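Local coordinates for hypothetical 13.2 KDA protein (Sulfolobus virus-like particle ssv1, PDB 2VQC) that is essential for virus function and probably binds DNA through its winged-helix fold, at residues Lys15-Met20 with Tyr47-Ala52; Lys27-Leu32 with Lys72-Trp77. All blocks are in the same frame, centred on the assembly; numbering follows the deposited sequence.

Contact 1. Residues Lys15-Met20 with Tyr47-Ala52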
ATOM      1  N   LYS A  15      -2.455   3.027 -10.518  1.00 22.44           N
ATOM      2  CA  LYS A  15      -1.097   2.948 -11.066  1.00 22.65           C
ATOM      3  C   LYS A  15      -0.032   3.201  -9.994  1.00 22.72           C
ATOM      4  O   LYS A  15       1.024   2.560  -9.999  1.00 22.67           O
ATOM      5  CB  LYS A  15      -0.904   3.942 -12.210  1.00 22.58           C
ATOM      6  CG  LYS A  15      -1.639   3.587 -13.487  1.00 22.60           C
ATOM      7  CD  LYS A  15      -1.380   4.646 -14.552  1.00 22.85           C
ATOM      8  CE  LYS A  15      -2.128   4.372 -15.848  1.00 22.71           C
ATOM      9  NZ  LYS A  15      -1.912   5.474 -16.825  1.00 22.80           N
HETATM   10  N   MSE A  16      -0.322   4.122  -9.074  1.00 22.70           N
HETATM   11  CA  MSE A  16       0.588   4.437  -7.971  1.00 22.78           C
HETATM   12  C   MSE A  16       0.679   3.268  -7.005  1.00 22.34           C
HETATM   13  O   MSE A  16       1.748   2.980  -6.463  1.00 21.84           O
HETATM   14  CB  MSE A  16       0.103   5.656  -7.177  1.00 23.33           C
HETATM   15  CG  MSE A  16      -0.302   6.867  -7.990  1.00 25.41           C
HETATM   16 SE   MSE A  16       1.174   7.949  -8.554  1.00 30.54          SE
HETATM   17  CE  MSE A  16       1.870   6.792  -9.985  1.00 30.45           C
ATOM     18  N   ALA A  17      -0.463   2.624  -6.768  1.00 22.15           N
ATOM     19  CA  ALA A  17      -0.542   1.487  -5.855  1.00 21.98           C
ATOM     20  C   ALA A  17       0.220   0.283  -6.391  1.00 21.85           C
ATOM     21  O   ALA A  17       0.802  -0.472  -5.611  1.00 21.95           O
ATOM     22  CB  ALA A  17      -1.988   1.119  -5.588  1.00 22.05           C
ATOM     23  N   GLU A  18       0.214   0.105  -7.714  1.00 21.61           N
ATOM     24  CA  GLU A  18       1.002  -0.952  -8.361  1.00 21.47           C
ATOM     25  C   GLU A  18       2.490  -0.752  -8.089  1.00 21.04           C
ATOM     26  O   GLU A  18       3.224  -1.718  -7.888  1.00 20.81           O
ATOM     27  CB  GLU A  18       0.744  -1.001  -9.877  1.00 21.31           C
ATOM     28  CG  GLU A  18      -0.621  -1.572 -10.259  1.00 21.98           C
ATOM     29  CD  GLU A  18      -0.880  -1.558 -11.764  1.00 22.46           C
ATOM     30  OE1 GLU A  18      -0.648  -0.512 -12.412  1.00 24.72           O
ATOM     31  OE2 GLU A  18      -1.333  -2.593 -12.304  1.00 24.00           O
ATOM     32  N   ILE A  19       2.931   0.504  -8.078  1.00 20.76           N
ATOM     33  CA  ILE A  19       4.326   0.815  -7.749  1.00 20.53           C
ATOM     34  C   ILE A  19       4.606   0.381  -6.311  1.00 20.25           C
ATOM     35  O   ILE A  19       5.609  -0.282  -6.042  1.00 20.17           O
ATOM     36  CB  ILE A  19       4.656   2.314  -7.943  1.00 20.39           C
ATOM     37  CG1 ILE A  19       4.464   2.713  -9.412  1.00 20.19           C
ATOM     38  CG2 ILE A  19       6.093   2.625  -7.510  1.00 20.60           C
ATOM     39  CD1 ILE A  19       4.611   4.194  -9.670  1.00 20.24           C
HETATM   40  N   MSE A  20       3.700   0.728  -5.401  1.00 20.09           N
HETATM   41  CA  MSE A  20       3.863   0.368  -3.997  1.00 20.22           C
HETATM   42  C   MSE A  20       3.820  -1.145  -3.785  1.00 20.12           C
HETATM   43  O   MSE A  20       4.505  -1.659  -2.911  1.00 20.07           O
HETATM   44  CB  MSE A  20       2.788   1.029  -3.130  1.00 20.30           C
HETATM   45  CG  MSE A  20       2.814   2.555  -3.092  1.00 21.10           C
HETATM   46 SE   MSE A  20       4.549   3.381  -2.655  1.00 21.23          SE
HETATM   47  CE  MSE A  20       5.305   3.216  -4.389  1.00 24.23           C
ATOM     48  N   TYR A  47      -3.689   8.402   1.187  1.00 22.81           N
ATOM     49  CA  TYR A  47      -4.838   7.561   1.561  1.00 22.87           C
ATOM     50  C   TYR A  47      -5.581   7.006   0.342  1.00 22.87           C
ATOM     51  O   TYR A  47      -6.074   5.881   0.384  1.00 22.79           O
ATOM     52  CB  TYR A  47      -5.831   8.315   2.467  1.00 22.99           C
ATOM     53  CG  TYR A  47      -5.531   8.210   3.953  1.00 23.15           C
ATOM     54  CD1 TYR A  47      -5.533   6.975   4.602  1.00 23.35           C
ATOM     55  CD2 TYR A  47      -5.267   9.349   4.716  1.00 23.43           C
ATOM     56  CE1 TYR A  47      -5.262   6.879   5.966  1.00 23.06           C
ATOM     57  CE2 TYR A  47      -4.996   9.261   6.075  1.00 22.88           C
ATOM     58  CZ  TYR A  47      -4.993   8.027   6.695  1.00 23.05           C
ATOM     59  OH  TYR A  47      -4.724   7.951   8.049  1.00 23.21           O
ATOM     60  N   ASN A  48      -5.669   7.791  -0.731  1.00 23.01           N
ATOM     61  CA  ASN A  48      -6.284   7.311  -1.977  1.00 23.02           C
ATOM     62  C   ASN A  48      -5.484   6.153  -2.556  1.00 22.89           C
ATOM     63  O   ASN A  48      -6.054   5.177  -3.040  1.00 22.73           O
ATOM     64  CB  ASN A  48      -6.394   8.428  -3.024  1.00 22.90           C
ATOM     65  CG  ASN A  48      -7.379   9.512  -2.633  1.00 23.36           C
ATOM     66  OD1 ASN A  48      -8.392   9.251  -1.985  1.00 23.24           O
ATOM     67  ND2 ASN A  48      -7.090  10.744  -3.042  1.00 24.16           N
ATOM     68  N   ILE A  49      -4.161   6.272  -2.499  1.00 23.10           N
ATOM     69  CA  ILE A  49      -3.265   5.221  -2.983  1.00 23.14           C
ATOM     70  C   ILE A  49      -3.365   3.991  -2.083  1.00 23.23           C
ATOM     71  O   ILE A  49      -3.450   2.865  -2.576  1.00 23.50           O
ATOM     72  CB  ILE A  49      -1.796   5.712  -3.073  1.00 23.09           C
ATOM     73  CG1 ILE A  49      -1.667   6.811  -4.134  1.00 23.15           C
ATOM     74  CG2 ILE A  49      -0.853   4.550  -3.398  1.00 23.15           C
ATOM     75  CD1 ILE A  49      -0.334   7.560  -4.113  1.00 22.92           C
ATOM     76  N   GLN A  50      -3.365   4.211  -0.770  1.00 23.40           N
ATOM     77  CA  GLN A  50      -3.523   3.123   0.192  1.00 23.64           C
ATOM     78  C   GLN A  50      -4.813   2.340  -0.045  1.00 23.87           C
ATOM     79  O   GLN A  50      -4.836   1.115   0.067  1.00 24.01           O
ATOM     80  CB  GLN A  50      -3.516   3.661   1.622  1.00 23.55           C
ATOM     81  CG  GLN A  50      -3.784   2.596   2.667  1.00 23.72           C
ATOM     82  CD  GLN A  50      -3.473   3.058   4.067  1.00 24.11           C
ATOM     83  OE1 GLN A  50      -2.308   3.135   4.460  1.00 26.09           O
ATOM     84  NE2 GLN A  50      -4.513   3.361   4.838  1.00 23.92           N
ATOM     85  N   ARG A  51      -5.889   3.051  -0.359  1.00 23.97           N
ATOM     86  CA  ARG A  51      -7.159   2.403  -0.665  1.00 24.20           C
ATOM     87  C   ARG A  51      -7.051   1.508  -1.909  1.00 24.09           C
ATOM     88  O   ARG A  51      -7.585   0.397  -1.924  1.00 23.69           O
ATOM     89  CB  ARG A  51      -8.261   3.447  -0.837  1.00 24.18           C
ATOM     90  CG  ARG A  51      -9.640   2.852  -0.889  1.00 24.75           C
ATOM     91  CD  ARG A  51     -10.705   3.875  -0.543  1.00 25.14           C
ATOM     92  NE  ARG A  51     -10.820   4.943  -1.540  1.00 26.08           N
ATOM     93  CZ  ARG A  51     -10.572   6.240  -1.329  1.00 26.51           C
ATOM     94  NH1 ARG A  51     -10.171   6.695  -0.141  1.00 26.62           N
ATOM     95  NH2 ARG A  51     -10.735   7.102  -2.329  1.00 26.25           N
ATOM     96  N   ALA A  52      -6.348   1.986  -2.937  1.00 24.11           N
ATOM     97  CA  ALA A  52      -6.134   1.194  -4.156  1.00 24.11           C
ATOM     98  C   ALA A  52      -5.162   0.030  -3.906  1.00 24.14           C
ATOM     99  O   ALA A  52      -5.321  -1.053  -4.476  1.00 24.46           O
ATOM    100  CB  ALA A  52      -5.640   2.077  -5.292  1.00 23.95           C
TER
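I49 packs against M16, A17 and M20 where the first helix of the winged-helix fold, 13-27, meets helix 43-59, which by its place in the topology corresponds to the recognition helix of such domains. The two short axes approach to 8.2 Å at a crossing angle of -71°. The backbones come nearest at A17, whose small side chain leaves its CA 5.4 Å from I49 CA. Its CB lies 3.8 Å from A52 CB and the same distance from the carbonyl O of I49, so one methyl group touches both a side chain and the backbone of the partner helix. The branches of I49 divide the rest of the interface. CG2, anti to its backbone N, rests 3.9 Å from the backbone N of A17, and CD1 reaches M16 CB at 3.6 Å. M20 adds a slacker touch, its CG 4.2 Å from I49 CG2. L53 and I56, further along helix 43-59, also cover A17, which is buried together with I49 and M20. Toward the periphery the contact thins. The selenomethionine M16 is partly exposed: its bends at chi2 (-81°), placing SE, and chi3, placing CE, lead the chain end away from helix 43-59. On that helix R51 points away from the interface; N48 CA lies over one face of its guanidinium, toward the rim, and R51 NH2 makes a weak hydrogen bond of 3.2 Å to N48 OD1.

Contact 2. Residues Lys27-Leu32 with Lys72-Trp77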
ATOM      1  N   LYS A  27      10.317  -4.922   0.263  1.00 20.33           N
ATOM      2  CA  LYS A  27      10.474  -4.420   1.620  1.00 20.32           C
ATOM      3  C   LYS A  27       9.881  -5.355   2.673  1.00 20.07           C
ATOM      4  O   LYS A  27      10.350  -5.382   3.811  1.00 20.12           O
ATOM      5  CB  LYS A  27       9.837  -3.033   1.722  1.00 20.42           C
ATOM      6  CG  LYS A  27      10.278  -2.234   2.914  1.00 20.59           C
ATOM      7  CD  LYS A  27       9.757  -0.810   2.833  1.00 20.77           C
ATOM      8  CE  LYS A  27       9.836  -0.116   4.185  1.00 21.05           C
ATOM      9  NZ  LYS A  27      11.200  -0.183   4.772  1.00 21.73           N
ATOM     10  N   GLY A  28       8.848  -6.108   2.299  1.00 19.83           N
ATOM     11  CA  GLY A  28       8.195  -7.049   3.213  1.00 19.71           C
ATOM     12  C   GLY A  28       7.003  -6.482   3.968  1.00 19.48           C
ATOM     13  O   GLY A  28       6.112  -7.230   4.369  1.00 19.20           O
ATOM     14  N   GLU A  29       6.982  -5.163   4.155  1.00 19.44           N
ATOM     15  CA  GLU A  29       5.969  -4.510   4.978  1.00 19.50           C
ATOM     16  C   GLU A  29       5.811  -3.047   4.545  1.00 19.39           C
ATOM     17  O   GLU A  29       6.798  -2.394   4.201  1.00 19.67           O
ATOM     18  CB  GLU A  29       6.380  -4.606   6.454  1.00 19.46           C
ATOM     19  CG  GLU A  29       5.212  -4.683   7.441  1.00 20.03           C
ATOM     20  CD  GLU A  29       5.559  -5.400   8.751  1.00 20.24           C
ATOM     21  OE1 GLU A  29       6.699  -5.890   8.907  1.00 21.08           O
ATOM     22  OE2 GLU A  29       4.676  -5.482   9.634  1.00 21.69           O
ATOM     23  N   LEU A  30       4.572  -2.546   4.545  1.00 19.14           N
ATOM     24  CA  LEU A  30       4.285  -1.152   4.171  1.00 18.85           C
ATOM     25  C   LEU A  30       3.214  -0.530   5.058  1.00 18.51           C
ATOM     26  O   LEU A  30       2.256  -1.197   5.446  1.00 18.33           O
ATOM     27  CB  LEU A  30       3.810  -1.037   2.714  1.00 18.96           C
ATOM     28  CG  LEU A  30       4.794  -1.205   1.555  1.00 19.23           C
ATOM     29  CD1 LEU A  30       4.039  -1.020   0.254  1.00 19.59           C
ATOM     30  CD2 LEU A  30       5.955  -0.240   1.625  1.00 18.98           C
ATOM     31  N   THR A  31       3.396   0.756   5.358  1.00 18.19           N
ATOM     32  CA  THR A  31       2.389   1.589   6.014  1.00 18.11           C
ATOM     33  C   THR A  31       2.208   2.887   5.218  1.00 17.88           C
ATOM     34  O   THR A  31       2.941   3.147   4.262  1.00 17.36           O
ATOM     35  CB  THR A  31       2.786   1.935   7.459  1.00 18.02           C
ATOM     36  OG1 THR A  31       3.961   2.761   7.462  1.00 17.94           O
ATOM     37  CG2 THR A  31       3.046   0.664   8.262  1.00 18.27           C
ATOM     38  N   LEU A  32       1.239   3.703   5.618  1.00 17.92           N
ATOM     39  CA  LEU A  32       0.968   4.956   4.915  1.00 18.03           C
ATOM     40  C   LEU A  32       2.224   5.828   4.827  1.00 18.04           C
ATOM     41  O   LEU A  32       2.458   6.469   3.801  1.00 18.15           O
ATOM     42  CB  LEU A  32      -0.187   5.728   5.573  1.00 17.96           C
ATOM     43  CG  LEU A  32      -0.727   6.902   4.741  1.00 17.98           C
ATOM     44  CD1 LEU A  32      -1.587   6.409   3.585  1.00 18.02           C
ATOM     45  CD2 LEU A  32      -1.508   7.867   5.607  1.00 18.30           C
ATOM     46  N   LYS A  72      -2.711   1.072  13.204  1.00 32.91           N
ATOM     47  CA  LYS A  72      -2.639   1.490  11.802  1.00 33.04           C
ATOM     48  C   LYS A  72      -2.710   0.307  10.833  1.00 33.15           C
ATOM     49  O   LYS A  72      -2.342  -0.818  11.175  1.00 32.94           O
ATOM     50  CB  LYS A  72      -1.348   2.276  11.534  1.00 33.03           C
ATOM     51  CG  LYS A  72      -0.074   1.466  11.723  1.00 32.99           C
ATOM     52  CD  LYS A  72       1.093   2.330  12.167  1.00 32.95           C
ATOM     53  CE  LYS A  72       1.373   3.473  11.210  1.00 32.73           C
ATOM     54  NZ  LYS A  72       2.611   4.180  11.615  1.00 32.78           N
ATOM     55  N   THR A  73      -3.177   0.590   9.617  1.00 33.42           N
ATOM     56  CA  THR A  73      -3.174  -0.381   8.524  1.00 33.68           C
ATOM     57  C   THR A  73      -1.742  -0.680   8.089  1.00 33.82           C
ATOM     58  O   THR A  73      -0.956   0.238   7.826  1.00 33.71           O
ATOM     59  CB  THR A  73      -3.962   0.141   7.300  1.00 33.66           C
ATOM     60  OG1 THR A  73      -5.299   0.481   7.692  1.00 33.95           O
ATOM     61  CG2 THR A  73      -4.005  -0.906   6.187  1.00 33.56           C
ATOM     62  N   THR A  74      -1.413  -1.966   8.018  1.00 34.23           N
ATOM     63  CA  THR A  74      -0.081  -2.407   7.626  1.00 34.56           C
ATOM     64  C   THR A  74      -0.198  -3.533   6.608  1.00 34.90           C
ATOM     65  O   THR A  74      -0.869  -4.532   6.855  1.00 35.30           O
ATOM     66  CB  THR A  74       0.727  -2.913   8.844  1.00 34.58           C
ATOM     67  OG1 THR A  74       0.666  -1.949   9.905  1.00 34.51           O
ATOM     68  CG2 THR A  74       2.187  -3.164   8.466  1.00 34.52           C
ATOM     69  N   PHE A  75       0.453  -3.363   5.464  1.00 35.34           N
ATOM     70  CA  PHE A  75       0.491  -4.385   4.431  1.00 35.36           C
ATOM     71  C   PHE A  75       1.704  -5.266   4.673  1.00 35.91           C
ATOM     72  O   PHE A  75       2.798  -4.765   4.925  1.00 35.77           O
ATOM     73  CB  PHE A  75       0.557  -3.735   3.049  1.00 35.41           C
ATOM     74  CG  PHE A  75      -0.590  -2.812   2.773  1.00 35.33           C
ATOM     75  CD1 PHE A  75      -1.756  -3.290   2.200  1.00 35.19           C
ATOM     76  CD2 PHE A  75      -0.521  -1.468   3.126  1.00 35.58           C
ATOM     77  CE1 PHE A  75      -2.832  -2.439   1.959  1.00 35.34           C
ATOM     78  CE2 PHE A  75      -1.592  -0.611   2.890  1.00 35.54           C
ATOM     79  CZ  PHE A  75      -2.750  -1.101   2.304  1.00 35.35           C
ATOM     80  N   LYS A  76       1.504  -6.577   4.612  1.00 36.68           N
ATOM     81  CA  LYS A  76       2.581  -7.533   4.824  1.00 37.22           C
ATOM     82  C   LYS A  76       2.682  -8.503   3.655  1.00 37.71           C
ATOM     83  O   LYS A  76       1.678  -9.059   3.207  1.00 37.91           O
ATOM     84  CB  LYS A  76       2.363  -8.304   6.126  1.00 37.23           C
ATOM     85  CG  LYS A  76       3.484  -9.284   6.450  1.00 37.22           C
ATOM     86  CD  LYS A  76       3.437  -9.740   7.897  1.00 37.38           C
ATOM     87  CE  LYS A  76       4.663 -10.562   8.255  1.00 37.57           C
ATOM     88  NZ  LYS A  76       4.754 -10.816   9.725  1.00 37.65           N
ATOM     89  N   TRP A  77       3.903  -8.693   3.167  1.00 38.33           N
ATOM     90  CA  TRP A  77       4.191  -9.683   2.140  1.00 38.98           C
ATOM     91  C   TRP A  77       4.298 -11.065   2.799  1.00 39.20           C
ATOM     92  O   TRP A  77       5.118 -11.265   3.691  1.00 39.09           O
ATOM     93  CB  TRP A  77       5.496  -9.329   1.422  1.00 38.79           C
ATOM     94  CG  TRP A  77       5.707 -10.110   0.176  1.00 38.83           C
ATOM     95  CD1 TRP A  77       6.547 -11.169   0.004  1.00 38.56           C
ATOM     96  CD2 TRP A  77       5.048  -9.908  -1.078  1.00 38.83           C
ATOM     97  NE1 TRP A  77       6.459 -11.635  -1.284  1.00 38.70           N
ATOM     98  CE2 TRP A  77       5.546 -10.879  -1.971  1.00 39.02           C
ATOM     99  CE3 TRP A  77       4.084  -9.001  -1.535  1.00 38.88           C
ATOM    100  CZ2 TRP A  77       5.116 -10.965  -3.299  1.00 38.98           C
ATOM    101  CZ3 TRP A  77       3.659  -9.084  -2.855  1.00 38.71           C
ATOM    102  CH2 TRP A  77       4.173 -10.060  -3.719  1.00 38.87           C
TER
HETATM  103  O   HOH W   1      -1.013   2.711   7.053  1.00 33.00           O
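In this winged-helix fold the short strand after the first helix, E29 and L30, pairs with K76 and F75 of strand 73-77 to complete an antiparallel sheet. L30 and F75 form the hydrogen-bonded pair, L30 N to F75 O at 2.9 Å and F75 N to L30 O at 2.8 Å; E29 and K76 are the non-hydrogen-bonded pair beside it. G28, which leaves helix 13-27 with a positive phi (93°), adds a third bond. W77 N reaches G28 O at 2.9 Å, almost straight at the hydrogen (173°) but from above the carbonyl plane. At the other end a water continues the link, accepting from L32 N and donating to T73 O. On the E29 face, T74 CG2, anti to its backbone N, meets E29 CG at 3.5 Å. T31 lies alongside T74 and points the same way, its CG2 3.9 Å from T74 OG1. At the N-cap of helix 32-39, T31 N bonds to D34 OD2 and T31 OG1 to E33 OE1, while K72 NZ forms a salt bridge with E33 OE2. The CB atoms of L30 and F75 touch at 4.2 Å on the opposite face, where L24 of helix 13-27 contacts both side chains and L53 of helix 43-59 packs on F75. Strand 73-77 lies centrally, joined on its other edge to strand 64-68 through backbone bonds of T74 with Q67 and K76 with E65.

Contacts 1 and 2 lie on opposite sides of the chain's centre, their own centres about 12 Å apart, and alternate along the sequence: 15-20, 27-32, 47-52, 72-77. Each pairs an element from the first part of the fold with one from the second. They meet directly in the core. L30 CD1 of contact 2 packs 3.3 Å from M20 O of contact 1, and the ring tip of F75, CZ, lies 3.8 Å from Q50 O. At the start of helix 32-39, L32 CD2 sits 3.7 Å from Y47 CZ. The disulfide C57-C64 separately ties helix 43-59 to strand 64-68, which neighbours strand 73-77 in the sheet.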